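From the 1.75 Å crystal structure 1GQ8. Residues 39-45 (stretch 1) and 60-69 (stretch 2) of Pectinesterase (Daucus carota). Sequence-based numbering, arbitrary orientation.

Stretch 1 (39-45) IRIKAGV
Stretch 2 (60-69) MFLGDGRTST

Two neighbouring parallel strands need not run together without interruption: here the pairing is made, lost across a loop in each stretch, and made again, with an aspartate spanning the gap. Residues 39-41 pair in parallel with the strand that enters the stretch at Met60, and Gly44 pairs with Thr69 further on. Between these points stretch 1 advances by Lys42 and Ala43, whereas stretch 2 takes the longer path from Asp64 to Ser68.

The first segment illustrates the parallel ladder. The strand axes approach to 4.6 Å and cross at -28°, and the CA atoms pair Ile39 with Phe61 (5.2 Å) and Arg40 with Leu62 (4.8 Å). All are extended, for example -112/113 at Ile39, -88/129 at Arg40 and -125/96 at Leu62 (phi/psi). Ile39 uses both its backbone groups, its N donating to Met60 O at 2.9 Å and its O accepting from Leu62 N at 2.9 Å; Ile41 N then donates to Leu62 O, also at 2.9 Å. Arg40 CA adds a CA-H...O contact to that same Leu62 O at 3.4 Å. Beyond this the strands loosen, although Gly63 CA still lies 3.4 Å from Ile41 O in a contact of the same kind.

Alternation sorts the side chains. Ile39, Ile41, Phe61 and Thr69 lie on one face of the sheet and are buried, as suits the apolar side chains of the first three. Both isoleucines are m,t (chi1 -58° and -54°, chi2 171° in each), and Phe61 is m (chi1 -81°, chi2 15°). Ile41 CD1 sits over one face of the phenyl ring, 4.2 Å from Phe61 CG, while Ile39 CD1 meets Phe61 CE1 obliquely at 3.9 Å. Ile41 CG2 packs at 3.7 Å against Thr69 CG2, Thr69 being m, so one isoleucine links the two paired segments. Thr69 OG1 makes weak hydrogen bonds within its own stretch, accepting from Asp64 N and donating to Gly65 O, each at 3.3 Å.

Arg40 and Leu62 (t,p) occupy the other, partly exposed face. An all-t chain, with chi1 to chi3 at 178°, -166° and 170°, carries the Arg40 guanidinium to Asp64, itself m (chi1 -76°, chi2 -15°) at phi/psi -92/3. The carboxylate lies at the guanidinium edge, near its plane: Arg40 NH2 to Asp64 OD2 is a 3.2 Å salt bridge, and Arg40 NE to Asp64 OD1 a weak 3.3 Å hydrogen bond. A water accepts from Ala43 N at 3.2 Å and donates to Asp64 OD2 at 2.6 Å, tying the loop backbone to the same carboxylate.

Stretch 2 returns through a turn in which Ser68 N and Thr69 N donate to Gly65 O at 3.1 and 3.0 Å. Gly65 (154/133) and Gly44 (152/178) both adopt backbone angles at which a CB would jam against the preceding carbonyl O, so each place calls for glycine. Pairing resumes as Gly44 N donates to Ser68 O at 3.0 Å. Together the stretches bury 596 Å², counting both sides.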

# COMPACT_ATOMS: atom_id res chain seq x y z
N ILE A 39 21.38 -0.68 -1.66
CA ILE A 39 21.53 -2.08 -2.06
C ILE A 39 21.02 -2.31 -3.48
O ILE A 39 19.83 -2.18 -3.74
CB ILE A 39 20.71 -3.03 -1.13
CG1 ILE A 39 21.15 -2.87 0.33
CG2 ILE A 39 20.90 -4.49 -1.56
CD1 ILE A 39 20.25 -3.61 1.31
N ARG A 40 21.92 -2.62 -4.42
CA ARG A 40 21.47 -2.89 -5.78
C ARG A 40 21.11 -4.37 -5.89
O ARG A 40 21.91 -5.23 -5.52
CB ARG A 40 22.56 -2.59 -6.81
CG ARG A 40 22.07 -2.94 -8.20
CD ARG A 40 23.16 -2.99 -9.22
NE ARG A 40 22.66 -3.54 -10.47
CZ ARG A 40 23.42 -3.76 -11.54
NH1 ARG A 40 24.71 -3.47 -11.51
NH2 ARG A 40 22.88 -4.27 -12.64
N ILE A 41 19.92 -4.66 -6.41
CA ILE A 41 19.46 -6.04 -6.54
C ILE A 41 19.22 -6.39 -8.02
O ILE A 41 18.31 -5.85 -8.65
CB ILE A 41 18.15 -6.25 -5.74
CG1 ILE A 41 18.36 -5.80 -4.29
CG2 ILE A 41 17.72 -7.71 -5.79
CD1 ILE A 41 17.09 -5.74 -3.45
N LYS A 42 20.05 -7.28 -8.57
CA LYS A 42 19.95 -7.68 -9.97
C LYS A 42 18.78 -8.62 -10.28
O LYS A 42 18.21 -9.23 -9.38
CB LYS A 42 21.27 -8.32 -10.42
CG LYS A 42 22.50 -7.45 -10.13
CD LYS A 42 23.80 -8.07 -10.63
CE LYS A 42 23.92 -7.98 -12.14
NZ LYS A 42 25.25 -8.46 -12.61
N ALA A 43 18.45 -8.72 -11.56
CA ALA A 43 17.34 -9.56 -12.03
C ALA A 43 17.37 -11.00 -11.52
O ALA A 43 18.43 -11.64 -11.49
CB ALA A 43 17.31 -9.55 -13.57
N GLY A 44 16.20 -11.51 -11.13
CA GLY A 44 16.07 -12.87 -10.63
C GLY A 44 14.92 -13.03 -9.65
O GLY A 44 14.23 -12.06 -9.34
N VAL A 45 14.71 -14.25 -9.16
CA VAL A 45 13.65 -14.54 -8.19
C VAL A 45 14.29 -14.92 -6.85
O VAL A 45 15.11 -15.84 -6.79
CB VAL A 45 12.74 -15.70 -8.67
CG1 VAL A 45 11.69 -16.03 -7.60
CG2 VAL A 45 12.06 -15.32 -9.97
N MET A 60 18.07 1.65 1.41
CA MET A 60 17.37 1.73 0.11
C MET A 60 17.55 0.48 -0.76
O MET A 60 18.67 -0.02 -0.93
CB MET A 60 17.87 2.96 -0.68
CG MET A 60 17.33 3.05 -2.12
SD MET A 60 17.96 4.47 -3.05
CE MET A 60 16.52 4.91 -4.04
N PHE A 61 16.44 -0.03 -1.31
CA PHE A 61 16.45 -1.19 -2.21
C PHE A 61 16.37 -0.63 -3.63
O PHE A 61 15.44 0.11 -3.95
CB PHE A 61 15.22 -2.09 -1.99
CG PHE A 61 15.32 -3.04 -0.82
CD1 PHE A 61 16.30 -2.89 0.16
CD2 PHE A 61 14.40 -4.08 -0.70
CE1 PHE A 61 16.35 -3.76 1.26
CE2 PHE A 61 14.44 -4.96 0.39
CZ PHE A 61 15.42 -4.79 1.38
N LEU A 62 17.33 -0.98 -4.48
CA LEU A 62 17.34 -0.51 -5.87
C LEU A 62 17.39 -1.69 -6.85
O LEU A 62 18.47 -2.20 -7.15
CB LEU A 62 18.55 0.41 -6.09
CG LEU A 62 18.68 1.12 -7.44
CD1 LEU A 62 17.62 2.21 -7.55
CD2 LEU A 62 20.07 1.73 -7.55
N GLY A 63 16.23 -2.11 -7.34
CA GLY A 63 16.18 -3.23 -8.27
C GLY A 63 16.46 -2.87 -9.72
O GLY A 63 16.57 -1.69 -10.06
N ASP A 64 16.56 -3.88 -10.58
CA ASP A 64 16.82 -3.64 -11.99
C ASP A 64 15.55 -3.53 -12.84
O ASP A 64 15.63 -3.37 -14.06
CB ASP A 64 17.73 -4.74 -12.57
CG ASP A 64 19.18 -4.58 -12.15
OD1 ASP A 64 19.56 -3.50 -11.67
OD2 ASP A 64 19.96 -5.55 -12.33
N GLY A 65 14.39 -3.61 -12.19
CA GLY A 65 13.13 -3.51 -12.92
C GLY A 65 11.98 -4.22 -12.22
O GLY A 65 12.12 -5.36 -11.79
N ARG A 66 10.83 -3.54 -12.13
CA ARG A 66 9.66 -4.12 -11.47
C ARG A 66 9.22 -5.47 -12.04
O ARG A 66 8.73 -6.33 -11.32
CB ARG A 66 8.48 -3.11 -11.50
CG ARG A 66 7.90 -2.81 -12.89
CD ARG A 66 7.17 -1.45 -12.95
NE ARG A 66 6.03 -1.34 -12.04
CZ ARG A 66 5.31 -0.23 -11.86
NH1 ARG A 66 5.61 0.87 -12.53
NH2 ARG A 66 4.31 -0.23 -11.00
N THR A 67 9.43 -5.66 -13.34
CA THR A 67 9.05 -6.90 -14.02
C THR A 67 10.03 -8.06 -13.86
O THR A 67 9.63 -9.22 -13.95
CB THR A 67 8.87 -6.65 -15.55
OG1 THR A 67 7.79 -5.72 -15.76
CG2 THR A 67 8.56 -7.94 -16.28
N SER A 68 11.30 -7.75 -13.60
CA SER A 68 12.33 -8.79 -13.51
C SER A 68 13.00 -9.08 -12.17
O SER A 68 13.78 -10.02 -12.07
CB SER A 68 13.42 -8.47 -14.54
OG SER A 68 14.03 -7.22 -14.25
N THR A 69 12.71 -8.28 -11.14
CA THR A 69 13.32 -8.47 -9.83
C THR A 69 12.20 -8.77 -8.83
O THR A 69 11.44 -7.88 -8.46
CB THR A 69 14.07 -7.18 -9.43
OG1 THR A 69 14.87 -6.75 -10.54
CG2 THR A 69 14.96 -7.42 -8.23
O HOH W 1 20.11 -7.55 -14.01